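Local coordinates for N-acetylneuraminic acid (Sialic acid) synthetase (PDB 6NCS) that makes N-acetylneuraminic acid (sialic acid), as a manganese-binding NeuB-family enzyme that condenses an N-acetylmannosamine-type substrate with phosphoenolpyruvate, at the interface of chains A and B. Numbering follows the deposited sequence. Chains: chain A/B, N-acetylneuraminic acid (Sialic acid) synthetase.

Contact 1: the interface of chains A and B. Residues chain A 179, 187-188, 190; chain B 265, 274, 276-277.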
loop_
_atom_site.group_PDB
_atom_site.type_symbol
_atom_site.label_atom_id
_atom_site.label_comp_id
_atom_site.label_asym_id
_atom_site.label_seq_id
_atom_site.Cartn_x
_atom_site.Cartn_y
_atom_site.Cartn_z
ATOM N N VAL A 179 -12.845 9.281 -5.079
ATOM C CA VAL A 179 -14.192 8.983 -4.610
ATOM C C VAL A 179 -14.900 10.309 -4.385
ATOM O O VAL A 179 -14.483 11.093 -3.523
ATOM C CB VAL A 179 -14.191 8.142 -3.320
ATOM C CG1 VAL A 179 -15.619 7.874 -2.845
ATOM C CG2 VAL A 179 -13.431 6.850 -3.545
ATOM N N ILE A 187 -13.965 4.016 5.011
ATOM C CA ILE A 187 -14.430 2.781 4.391
ATOM C C ILE A 187 -14.827 2.967 2.939
ATOM O O ILE A 187 -15.093 1.973 2.256
ATOM C CB ILE A 187 -15.617 2.157 5.155
ATOM C CG1 ILE A 187 -16.859 3.041 5.050
ATOM C CG2 ILE A 187 -15.240 1.894 6.610
ATOM C CD1 ILE A 187 -18.109 2.373 5.590
ATOM N N ASP A 188 -14.859 4.205 2.443
ATOM C CA ASP A 188 -15.198 4.471 1.052
ATOM C C ASP A 188 -13.980 4.671 0.158
ATOM O O ASP A 188 -14.149 4.852 -1.046
ATOM C CB ASP A 188 -16.092 5.712 0.953
ATOM C CG ASP A 188 -17.523 5.437 1.358
ATOM O OD1 ASP A 188 -17.965 4.273 1.244
ATOM O OD2 ASP A 188 -18.207 6.391 1.786
ATOM N N ASN A 190 -11.600 2.745 -1.032
ATOM C CA ASN A 190 -11.369 1.722 -2.056
ATOM C C ASN A 190 -9.984 1.864 -2.692
ATOM O O ASN A 190 -9.827 1.877 -3.917
ATOM C CB ASN A 190 -12.467 1.774 -3.124
ATOM C CG ASN A 190 -12.470 0.547 -4.010
ATOM O OD1 ASN A 190 -11.889 -0.471 -3.658
ATOM N ND2 ASN A 190 -13.124 0.640 -5.168
ATOM N N ILE B 265 -10.090 0.246 4.287
ATOM C CA ILE B 265 -9.702 1.369 3.438
ATOM C C ILE B 265 -9.323 0.889 2.041
ATOM O O ILE B 265 -9.635 1.542 1.038
ATOM C CB ILE B 265 -8.553 2.135 4.119
ATOM C CG1 ILE B 265 -9.063 2.839 5.381
ATOM C CG2 ILE B 265 -7.925 3.158 3.171
ATOM C CD1 ILE B 265 -7.936 3.397 6.265
ATOM N N GLN B 274 -18.765 4.175 -5.083
ATOM C CA GLN B 274 -19.313 3.920 -3.755
ATOM C C GLN B 274 -20.719 4.508 -3.637
ATOM O O GLN B 274 -21.068 5.481 -4.311
ATOM C CB GLN B 274 -18.405 4.514 -2.674
ATOM C CG GLN B 274 -16.941 4.073 -2.760
ATOM C CD GLN B 274 -16.740 2.629 -2.335
ATOM O OE1 GLN B 274 -17.299 2.177 -1.334
ATOM N NE2 GLN B 274 -15.939 1.898 -3.099
ATOM N N SER B 276 -21.930 6.327 -1.405
ATOM C CA SER B 276 -21.863 7.722 -0.990
ATOM C C SER B 276 -21.598 8.686 -2.141
ATOM O O SER B 276 -21.719 9.899 -1.941
ATOM C CB SER B 276 -20.779 7.901 0.073
ATOM O OG SER B 276 -19.513 7.564 -0.454
ATOM N N GLU B 277 -21.227 8.198 -3.325
ATOM C CA GLU B 277 -21.021 9.073 -4.477
ATOM C C GLU B 277 -22.324 9.414 -5.200
ATOM O O GLU B 277 -22.286 10.074 -6.243
ATOM C CB GLU B 277 -20.026 8.431 -5.453
ATOM C CG GLU B 277 -18.616 8.255 -4.871
ATOM C CD GLU B 277 -17.599 7.684 -5.870
ATOM O OE1 GLU B 277 -16.975 8.467 -6.630
ATOM O OE2 GLU B 277 -17.408 6.446 -5.878
#

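Contact 2: the interface of chains A and B. Residues chain A 266-270, 272, 274; chain B 151, 188, 190, 192-193.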
loop_
_atom_site.group_PDB
_atom_site.type_symbol
_atom_site.label_atom_id
_atom_site.label_comp_id
_atom_site.label_asym_id
_atom_site.label_seq_id
_atom_site.Cartn_x
_atom_site.Cartn_y
_atom_site.Cartn_z
ATOM N N LEU A 266 8.774 1.453 0.100
ATOM C CA LEU A 266 8.347 0.606 -1.011
ATOM C C LEU A 266 9.537 0.074 -1.793
ATOM O O LEU A 266 9.523 -1.078 -2.246
ATOM C CB LEU A 266 7.415 1.372 -1.952
ATOM C CG LEU A 266 6.031 1.706 -1.404
ATOM C CD1 LEU A 266 5.314 2.663 -2.329
ATOM C CD2 LEU A 266 5.224 0.423 -1.267
ATOM N N GLY A 267 10.554 0.904 -1.995
ATOM C CA GLY A 267 11.785 0.390 -2.565
ATOM C C GLY A 267 11.697 0.134 -4.065
ATOM O O GLY A 267 10.829 0.649 -4.777
ATOM N N HIS A 268 12.619 -0.703 -4.538
ATOM C CA HIS A 268 12.790 -0.906 -5.970
ATOM C C HIS A 268 11.898 -1.997 -6.541
ATOM O O HIS A 268 11.753 -2.069 -7.763
ATOM C CB HIS A 268 14.260 -1.217 -6.277
ATOM C CG HIS A 268 14.838 -2.300 -5.421
ATOM N ND1 HIS A 268 14.496 -3.625 -5.569
ATOM C CD2 HIS A 268 15.741 -2.257 -4.411
ATOM C CE1 HIS A 268 15.158 -4.352 -4.687
ATOM N NE2 HIS A 268 15.918 -3.545 -3.970
ATOM N N GLY A 269 11.309 -2.846 -5.698
ATOM C CA GLY A 269 10.328 -3.834 -6.141
ATOM C C GLY A 269 10.909 -5.052 -6.820
ATOM O O GLY A 269 10.149 -5.945 -7.220
ATOM N N LYS A 270 12.225 -5.118 -6.975
ATOM C CA LYS A 270 12.842 -6.256 -7.634
ATOM C C LYS A 270 13.050 -7.401 -6.648
ATOM O O LYS A 270 13.209 -7.197 -5.442
ATOM C CB LYS A 270 14.166 -5.837 -8.272
ATOM C CG LYS A 270 13.986 -4.815 -9.388
ATOM C CD LYS A 270 15.330 -4.344 -9.939
ATOM C CE LYS A 270 15.609 -2.896 -9.562
ATOM N NZ LYS A 270 17.052 -2.542 -9.699
ATOM N N GLU A 272 15.358 -9.401 -5.401
ATOM C CA GLU A 272 16.793 -9.539 -5.218
ATOM C C GLU A 272 17.083 -9.206 -3.767
ATOM O O GLU A 272 16.340 -8.426 -3.163
ATOM C CB GLU A 272 17.582 -8.616 -6.165
ATOM C CG GLU A 272 17.259 -7.141 -6.034
ATOM C CD GLU A 272 18.031 -6.282 -7.029
ATOM O OE1 GLU A 272 17.601 -6.180 -8.198
ATOM O OE2 GLU A 272 19.077 -5.716 -6.646
ATOM N N GLN A 274 18.689 -7.522 -0.390
ATOM C CA GLN A 274 19.318 -6.272 0.024
ATOM C C GLN A 274 20.708 -6.558 0.577
ATOM O O GLN A 274 20.976 -7.643 1.100
ATOM C CB GLN A 274 18.482 -5.567 1.096
ATOM C CG GLN A 274 16.982 -5.464 0.796
ATOM C CD GLN A 274 16.657 -4.414 -0.251
ATOM O OE1 GLN A 274 17.304 -4.333 -1.293
ATOM N NE2 GLN A 274 15.653 -3.596 0.031
ATOM N N ARG B 151 10.930 -15.521 1.770
ATOM C CA ARG B 151 11.972 -15.420 0.748
ATOM C C ARG B 151 13.083 -14.437 1.096
ATOM O O ARG B 151 13.780 -13.965 0.193
ATOM C CB ARG B 151 11.376 -15.081 -0.628
ATOM C CG ARG B 151 10.409 -13.884 -0.723
ATOM C CD ARG B 151 11.052 -12.497 -0.568
ATOM N NE ARG B 151 12.296 -12.313 -1.327
ATOM C CZ ARG B 151 12.631 -11.184 -1.950
ATOM N NH1 ARG B 151 11.800 -10.156 -1.949
ATOM N NH2 ARG B 151 13.787 -11.088 -2.596
ATOM N N ASP B 188 15.150 -0.520 3.913
ATOM C CA ASP B 188 15.448 -1.806 3.307
ATOM C C ASP B 188 14.200 -2.654 3.065
ATOM O O ASP B 188 14.323 -3.761 2.540
ATOM C CB ASP B 188 16.425 -2.595 4.196
ATOM C CG ASP B 188 17.870 -2.126 4.057
ATOM O OD1 ASP B 188 18.217 -1.529 3.021
ATOM O OD2 ASP B 188 18.659 -2.362 4.999
ATOM N N ASN B 190 11.632 -2.785 1.032
ATOM C CA ASN B 190 11.282 -3.176 -0.341
ATOM C C ASN B 190 9.855 -3.720 -0.439
ATOM O O ASN B 190 9.601 -4.764 -1.043
ATOM C CB ASN B 190 12.280 -4.205 -0.882
ATOM C CG ASN B 190 12.196 -4.359 -2.380
ATOM O OD1 ASN B 190 11.649 -3.501 -3.067
ATOM N ND2 ASN B 190 12.726 -5.467 -2.898
ATOM N N SER B 192 7.391 -2.965 -2.187
ATOM C CA SER B 192 6.779 -3.154 -3.495
ATOM C C SER B 192 7.073 -4.531 -4.072
ATOM O O SER B 192 6.420 -4.918 -5.048
ATOM C CB SER B 192 7.228 -2.062 -4.466
ATOM O OG SER B 192 8.633 -1.952 -4.498
ATOM N N ALA B 193 8.017 -5.280 -3.484
ATOM C CA ALA B 193 8.204 -6.678 -3.872
ATOM C C ALA B 193 6.948 -7.506 -3.658
ATOM O O ALA B 193 6.788 -8.547 -4.302
ATOM C CB ALA B 193 9.368 -7.302 -3.088
HETATM O O HOH W 1 14.166 -7.634 -1.294
HETATM O O HOH W 2 8.715 -0.116 -6.851
HETATM O O HOH W 3 13.239 -8.376 -3.254
#

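Contact 3: the interface of chains A and B. Residues chain A 151, 154-156, 159, 200; chain B 271-273.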
loop_
_atom_site.group_PDB
_atom_site.type_symbol
_atom_site.label_atom_id
_atom_site.label_comp_id
_atom_site.label_asym_id
_atom_site.label_seq_id
_atom_site.Cartn_x
_atom_site.Cartn_y
_atom_site.Cartn_z
ATOM N N ARG A 151 -11.452 9.837 -11.694
ATOM C CA ARG A 151 -12.554 8.941 -12.044
ATOM C C ARG A 151 -13.600 8.789 -10.941
ATOM O O ARG A 151 -14.332 7.797 -10.931
ATOM C CB ARG A 151 -12.039 7.555 -12.481
ATOM C CG ARG A 151 -11.017 6.817 -11.576
ATOM C CD ARG A 151 -11.626 6.325 -10.242
ATOM N NE ARG A 151 -12.877 5.577 -10.402
ATOM C CZ ARG A 151 -13.136 4.424 -9.789
ATOM N NH1 ARG A 151 -12.233 3.893 -8.979
ATOM N NH2 ARG A 151 -14.297 3.807 -9.970
ATOM N N ALA A 154 -17.303 7.082 -11.492
ATOM C CA ALA A 154 -17.274 6.362 -12.764
ATOM C C ALA A 154 -17.167 4.846 -12.603
ATOM O O ALA A 154 -16.419 4.340 -11.761
ATOM C CB ALA A 154 -16.117 6.864 -13.633
ATOM N N SER A 155 -17.912 4.130 -13.441
ATOM C CA SER A 155 -17.815 2.687 -13.581
ATOM C C SER A 155 -16.670 2.324 -14.528
ATOM O O SER A 155 -16.083 3.180 -15.192
ATOM C CB SER A 155 -19.121 2.123 -14.120
ATOM O OG SER A 155 -19.311 2.624 -15.427
ATOM N N ALA A 156 -16.369 1.026 -14.610
ATOM C CA ALA A 156 -15.250 0.599 -15.444
ATOM C C ALA A 156 -15.496 0.944 -16.905
ATOM O O ALA A 156 -14.573 1.363 -17.619
ATOM C CB ALA A 156 -15.006 -0.904 -15.278
ATOM N N ILE A 159 -14.925 4.676 -17.451
ATOM C CA ILE A 159 -13.488 4.953 -17.472
ATOM C C ILE A 159 -12.891 4.577 -18.824
ATOM O O ILE A 159 -12.109 5.334 -19.411
ATOM C CB ILE A 159 -12.791 4.199 -16.326
ATOM C CG1 ILE A 159 -13.218 4.786 -14.974
ATOM C CG2 ILE A 159 -11.272 4.220 -16.500
ATOM C CD1 ILE A 159 -12.740 3.953 -13.775
ATOM N N LYS A 200 -4.612 -2.702 -15.229
ATOM C CA LYS A 200 -5.419 -2.594 -16.434
ATOM C C LYS A 200 -4.779 -1.703 -17.484
ATOM O O LYS A 200 -4.942 -1.959 -18.682
ATOM C CB LYS A 200 -6.811 -2.052 -16.084
ATOM C CG LYS A 200 -7.804 -2.056 -17.228
ATOM C CD LYS A 200 -9.213 -1.767 -16.728
ATOM C CE LYS A 200 -10.243 -2.023 -17.816
ATOM N NZ LYS A 200 -11.632 -1.855 -17.309
ATOM N N LEU B 271 -13.924 -1.423 -9.940
ATOM C CA LEU B 271 -14.113 -0.104 -10.550
ATOM C C LEU B 271 -15.607 0.192 -10.656
ATOM O O LEU B 271 -16.224 0.146 -11.723
ATOM C CB LEU B 271 -13.427 -0.036 -11.906
ATOM C CG LEU B 271 -11.940 -0.382 -11.876
ATOM C CD1 LEU B 271 -11.385 -0.326 -13.293
ATOM C CD2 LEU B 271 -11.183 0.538 -10.918
ATOM N N GLU B 272 -16.194 0.480 -9.500
ATOM C CA GLU B 272 -17.588 0.857 -9.453
ATOM C C GLU B 272 -17.719 1.870 -8.327
ATOM O O GLU B 272 -17.014 1.753 -7.311
ATOM C CB GLU B 272 -18.519 -0.342 -9.233
ATOM C CG GLU B 272 -18.328 -1.069 -7.924
ATOM C CD GLU B 272 -19.142 -2.349 -7.840
ATOM O OE1 GLU B 272 -19.418 -2.948 -8.900
ATOM O OE2 GLU B 272 -19.504 -2.755 -6.713
ATOM N N PRO B 273 -18.571 2.876 -8.484
ATOM C CA PRO B 273 -18.641 3.949 -7.486
ATOM C C PRO B 273 -19.163 3.464 -6.139
ATOM O O PRO B 273 -19.898 2.478 -6.044
ATOM C CB PRO B 273 -19.606 4.956 -8.127
ATOM C CG PRO B 273 -20.454 4.124 -9.044
ATOM C CD PRO B 273 -19.511 3.085 -9.598
HETATM O O HOH W 4 -13.982 1.862 -7.586
#

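Contact 4: the interface of chains A and B. Residues chain A 67, 108, 130, 132-135; chain B 288-290.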
loop_
_atom_site.group_PDB
_atom_site.type_symbol
_atom_site.label_atom_id
_atom_site.label_comp_id
_atom_site.label_asym_id
_atom_site.label_seq_id
_atom_site.Cartn_x
_atom_site.Cartn_y
_atom_site.Cartn_z
ATOM N N GLU A 67 -22.618 27.897 -16.062
ATOM C CA GLU A 67 -22.370 26.716 -16.878
ATOM C C GLU A 67 -22.171 25.492 -15.994
ATOM O O GLU A 67 -22.659 24.394 -16.298
ATOM C CB GLU A 67 -21.143 26.959 -17.759
ATOM C CG GLU A 67 -20.974 26.004 -18.921
ATOM C CD GLU A 67 -20.350 24.680 -18.528
ATOM O OE1 GLU A 67 -19.706 24.596 -17.454
ATOM O OE2 GLU A 67 -20.506 23.713 -19.310
ATOM N N PHE A 108 -13.580 23.796 -16.783
ATOM C CA PHE A 108 -14.887 23.165 -16.715
ATOM C C PHE A 108 -15.678 23.344 -17.996
ATOM O O PHE A 108 -16.794 22.832 -18.094
ATOM C CB PHE A 108 -15.677 23.701 -15.514
ATOM C CG PHE A 108 -15.209 23.143 -14.193
ATOM C CD1 PHE A 108 -14.029 23.580 -13.619
ATOM C CD2 PHE A 108 -15.943 22.162 -13.540
ATOM C CE1 PHE A 108 -13.587 23.054 -12.405
ATOM C CE2 PHE A 108 -15.504 21.634 -12.324
ATOM C CZ PHE A 108 -14.329 22.079 -11.765
ATOM N N ASP A 130 -16.706 15.423 -14.782
ATOM C CA ASP A 130 -16.646 15.578 -16.227
ATOM C C ASP A 130 -16.117 14.330 -16.920
ATOM O O ASP A 130 -15.728 14.387 -18.088
ATOM C CB ASP A 130 -15.808 16.804 -16.585
ATOM C CG ASP A 130 -16.580 18.078 -16.371
ATOM O OD1 ASP A 130 -17.812 18.024 -16.584
ATOM O OD2 ASP A 130 -15.987 19.106 -15.973
ATOM N N CYS A 132 -17.801 12.026 -18.010
ATOM C CA CYS A 132 -18.734 11.762 -19.091
ATOM C C CYS A 132 -19.014 13.008 -19.915
ATOM O O CYS A 132 -19.986 13.033 -20.677
ATOM C CB CYS A 132 -20.045 11.200 -18.540
ATOM S SG CYS A 132 -19.822 9.675 -17.608
ATOM N N ASN A 133 -18.184 14.043 -19.775
ATOM C CA ASN A 133 -18.327 15.287 -20.533
ATOM C C ASN A 133 -17.534 15.136 -21.831
ATOM O O ASN A 133 -16.385 15.566 -21.950
ATOM C CB ASN A 133 -17.838 16.458 -19.687
ATOM C CG ASN A 133 -18.188 17.816 -20.271
ATOM O OD1 ASN A 133 -18.343 17.974 -21.481
ATOM N ND2 ASN A 133 -18.306 18.813 -19.398
ATOM N N ILE A 134 -18.172 14.507 -22.822
ATOM C CA ILE A 134 -17.454 14.076 -24.023
ATOM C C ILE A 134 -16.856 15.270 -24.759
ATOM O O ILE A 134 -15.706 15.226 -25.214
ATOM C CB ILE A 134 -18.384 13.261 -24.942
ATOM C CG1 ILE A 134 -19.000 12.095 -24.169
ATOM C CG2 ILE A 134 -17.613 12.752 -26.160
ATOM C CD1 ILE A 134 -17.975 11.162 -23.561
ATOM N N THR A 135 -17.620 16.354 -24.882
ATOM C CA THR A 135 -17.115 17.539 -25.566
ATOM C C THR A 135 -15.844 18.060 -24.900
ATOM O O THR A 135 -14.863 18.389 -25.575
ATOM C CB THR A 135 -18.191 18.624 -25.597
ATOM O OG1 THR A 135 -19.305 18.169 -26.374
ATOM C CG2 THR A 135 -17.643 19.901 -26.210
ATOM N N ARG B 288 -23.594 17.427 -16.711
ATOM C CA ARG B 288 -22.234 17.339 -17.224
ATOM C C ARG B 288 -22.081 16.295 -18.323
ATOM O O ARG B 288 -20.955 16.009 -18.736
ATOM C CB ARG B 288 -21.261 17.059 -16.071
ATOM C CG ARG B 288 -21.420 18.008 -14.886
ATOM C CD ARG B 288 -21.249 19.479 -15.324
ATOM N NE ARG B 288 -19.876 19.768 -15.746
ATOM C CZ ARG B 288 -19.478 20.918 -16.285
ATOM N NH1 ARG B 288 -20.352 21.900 -16.490
ATOM N NH2 ARG B 288 -18.207 21.084 -16.630
ATOM N N ARG B 289 -23.177 15.722 -18.816
ATOM C CA ARG B 289 -23.106 14.767 -19.923
ATOM C C ARG B 289 -23.382 15.537 -21.209
ATOM O O ARG B 289 -24.464 15.478 -21.794
ATOM C CB ARG B 289 -24.072 13.606 -19.708
ATOM C CG ARG B 289 -23.750 12.791 -18.463
ATOM C CD ARG B 289 -24.400 11.416 -18.493
ATOM N NE ARG B 289 -25.822 11.486 -18.811
ATOM C CZ ARG B 289 -26.664 10.461 -18.708
ATOM N NH1 ARG B 289 -26.227 9.281 -18.282
ATOM N NH2 ARG B 289 -27.943 10.617 -19.025
ATOM N N LYS B 290 -22.371 16.282 -21.641
ATOM C CA LYS B 290 -22.492 17.169 -22.789
ATOM C C LYS B 290 -21.296 17.017 -23.723
ATOM O O LYS B 290 -20.428 16.173 -23.498
ATOM C CB LYS B 290 -22.627 18.626 -22.328
ATOM C CG LYS B 290 -21.515 19.101 -21.399
ATOM C CD LYS B 290 -22.026 20.120 -20.374
ATOM C CE LYS B 290 -22.356 21.456 -21.013
ATOM N NZ LYS B 290 -22.968 22.408 -20.042
ATOM O OXT LYS B 290 -21.182 17.729 -24.723
HETATM O O HOH W 5 -19.578 14.073 -16.998
#

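Contact 1: the interface of chains A and B
B:Ser276 reaches across to A:Asp188, and its hydroxyl OG donates to the carboxylate oxygen OD2 over 2.8 Å. The hydroxyl stands over the face of the carboxylate, 73° out of its plane, with OG between the backbone N and the carbonyl carbon (chi1 62°). B:Gln274 runs past the same aspartate in the opposite direction. Its CG, anti to the carbonyl carbon, lies 3.4 Å from the backbone O of A:Asp188; the bend at chi2 then turns the amide alongside the aspartate, its plane 45° from that of the carboxylate and NE2 beside CB of A:Asn190. On the far flank, methyl CG1 of A:Val179 rests on the carboxylate end of B:Glu277, 3.6 Å from CD, the two side chains crossing at about a right angle. That carboxylate is positioned from its own chain: OE2 accepts the backbone N-H of B:Gln274 at 2.8 Å through its anti lone pair, one half of a capping box that ties the start of 3-10 helix 275-277 together. In the fold, A:Val179 directly follows barrel strand 173-178 and A:Asp188 closes the 3-10 turn 186-188; chain B brings the short turn leading into its last helix, 278-287.

Contact 2: the interface of chains A and B
The C-terminal end of helix 249-266 in chain A and the loop after it meet 3-10 helix 186-188 and the start of helix 192-200 in chain B, with A:Leu266 touching B:Ser192 at one end. Two donors of that serine grip the carbonyl O of A:Leu266: the backbone N in the carbonyl plane at 2.8 Å, and the hydroxyl OG at 2.6 Å from above it. Beside them the amide of B:Asn190 reads the loop backbone with both ends. Its OD1 takes the N-H of A:Gly269 on a lone pair at 2.7 Å, and its ND2 gives a hydrogen to O of A:Lys270 at 3.1 Å. CG anti to the backbone N (chi1 -165°) carries the amide into the loop, with OD1 over the rim of one face of the A:His268 ring. That imidazole is fixed within its own chain: ND1 accepts from A:Lys270 N, and NE2 donates to OE1 of A:Gln274 at 3.1 Å. The glutamine amide, oriented this way, sends NE2 to O of B:Asp188 along a nearly straight 2.8 Å bond. Water 3 joins both terminal nitrogens of B:Arg151 to O of A:Lys270. The patch lies where the loop behind a long outer helix of one barrel drops against the 186-193 segment of the other, which follows strand 173-178 and runs into helix 192-200.

Contact 3: the interface of chains A and B
Water 4 bridges A:Arg151 and B:Glu272, held by both terminal nitrogens of the guanidinium and by a backbone oxygen. NH1 of A:Arg151 lies 3.0 Å from the water, which in turn sits 3.0 Å from the backbone O of B:Glu272, a poorly ordered residue. The guanidinium is kept in place from its own chain, since NH2 also donates to the carbonyl O of A:Ala154 at 2.8 Å, in the guanidinium plane and nearly along the C=O axis. The arginine reaches this spot by folding up: CG lies between the backbone N and carbonyl carbon (chi1 50°) and the chain bends again at chi2 and chi3. B:Leu271 supplies most of the apolar contact. Its CB packs on the methyl CB of A:Ala156 at 3.8 Å, its CD2 comes against NH1 of A:Arg151 at 4.0 Å, and its other methyl, CD1, points towards the end of A:Lys200. The leucine crosses the arginine at about a right angle. Its carbonyl O approaches the backbone N of A:Ala156, but that N-H points away, so the pair is a close contact and no hydrogen bond. Next along the chain, CD of the B:Pro273 ring rests beside O of A:Ala154 at 4.0 Å. Chain A contributes the turn between barrel strand 146-150 and helix 156-168, and chain B lays the extended stretch 271-273, leading to its final helix, over the start of chain A helix 156-168.

Contact 4: the interface of chains A and B
Ion pairs from B:Arg288 and B:Lys290 to A:Glu67 and A:Asp130 dominate this patch, where the C-terminal tail of one NeuB-family chain lies on the barrel of the other. B:Arg288 takes A:Asp130 side-on: NE meets the syn lone pair of OD1 at 2.8 Å and NH2 reaches OD2 at 3.0 Å. Its remaining nitrogen, NH1, donates to OE1 of A:Glu67 at 2.9 Å, with carboxylate and guanidinium planes almost perpendicular (80°). B:Lys290 comes to that glutamate tip to tip, NZ 2.9 Å from OE2, so each carboxylate oxygen has its own cationic partner.

Among the other hydrogen bonds, NH2 of B:Arg288 also gives to the carbonyl O of A:Phe108 at 2.7 Å, on a lone pair. A:Asn133 steadies the aspartate from over its face, ND2 donating to OD1 from 72° above the carboxylate plane. The terminal carboxylate of B:Lys290 caps the first turn of helix 134-143: O accepts from A:Thr135 N at 3.1 Å, and OXT takes the threonine hydroxyl OG1 at 2.5 Å. The helix start may help stabilise the negative charge there. Water 5 links N of A:Cys132 with O of B:Arg288.

In the packing, A:Asn133 and B:Lys290 lie side by side, pointing the same way, with CG against CG at 3.7 Å. CG of B:Lys290 takes the cramped place between N and C (chi1 54°), which sets the alkyl chain along the asparagine.

Contacts 1, 3 and 4 follow the tail of chain B across chain A, with C-alpha centres about 12 Å (1 to 3), 17 Å (3 to 4) and 23 Å (1 to 4) apart. Contact 2, about 30 Å from contacts 1 and 3 and 42 Å from contact 4, overlaps in part, with the chains exchanged, contact 1 (Asp188, Asn190, Gln274) and contact 3 (Arg151, Glu272). The copies differ: the Gln274 amide bonded to Asp188 O in contact 2 is turned away in contact 1. Each chain's tail packing on the other fits a two-fold dimer, though the structure alone does not prove it.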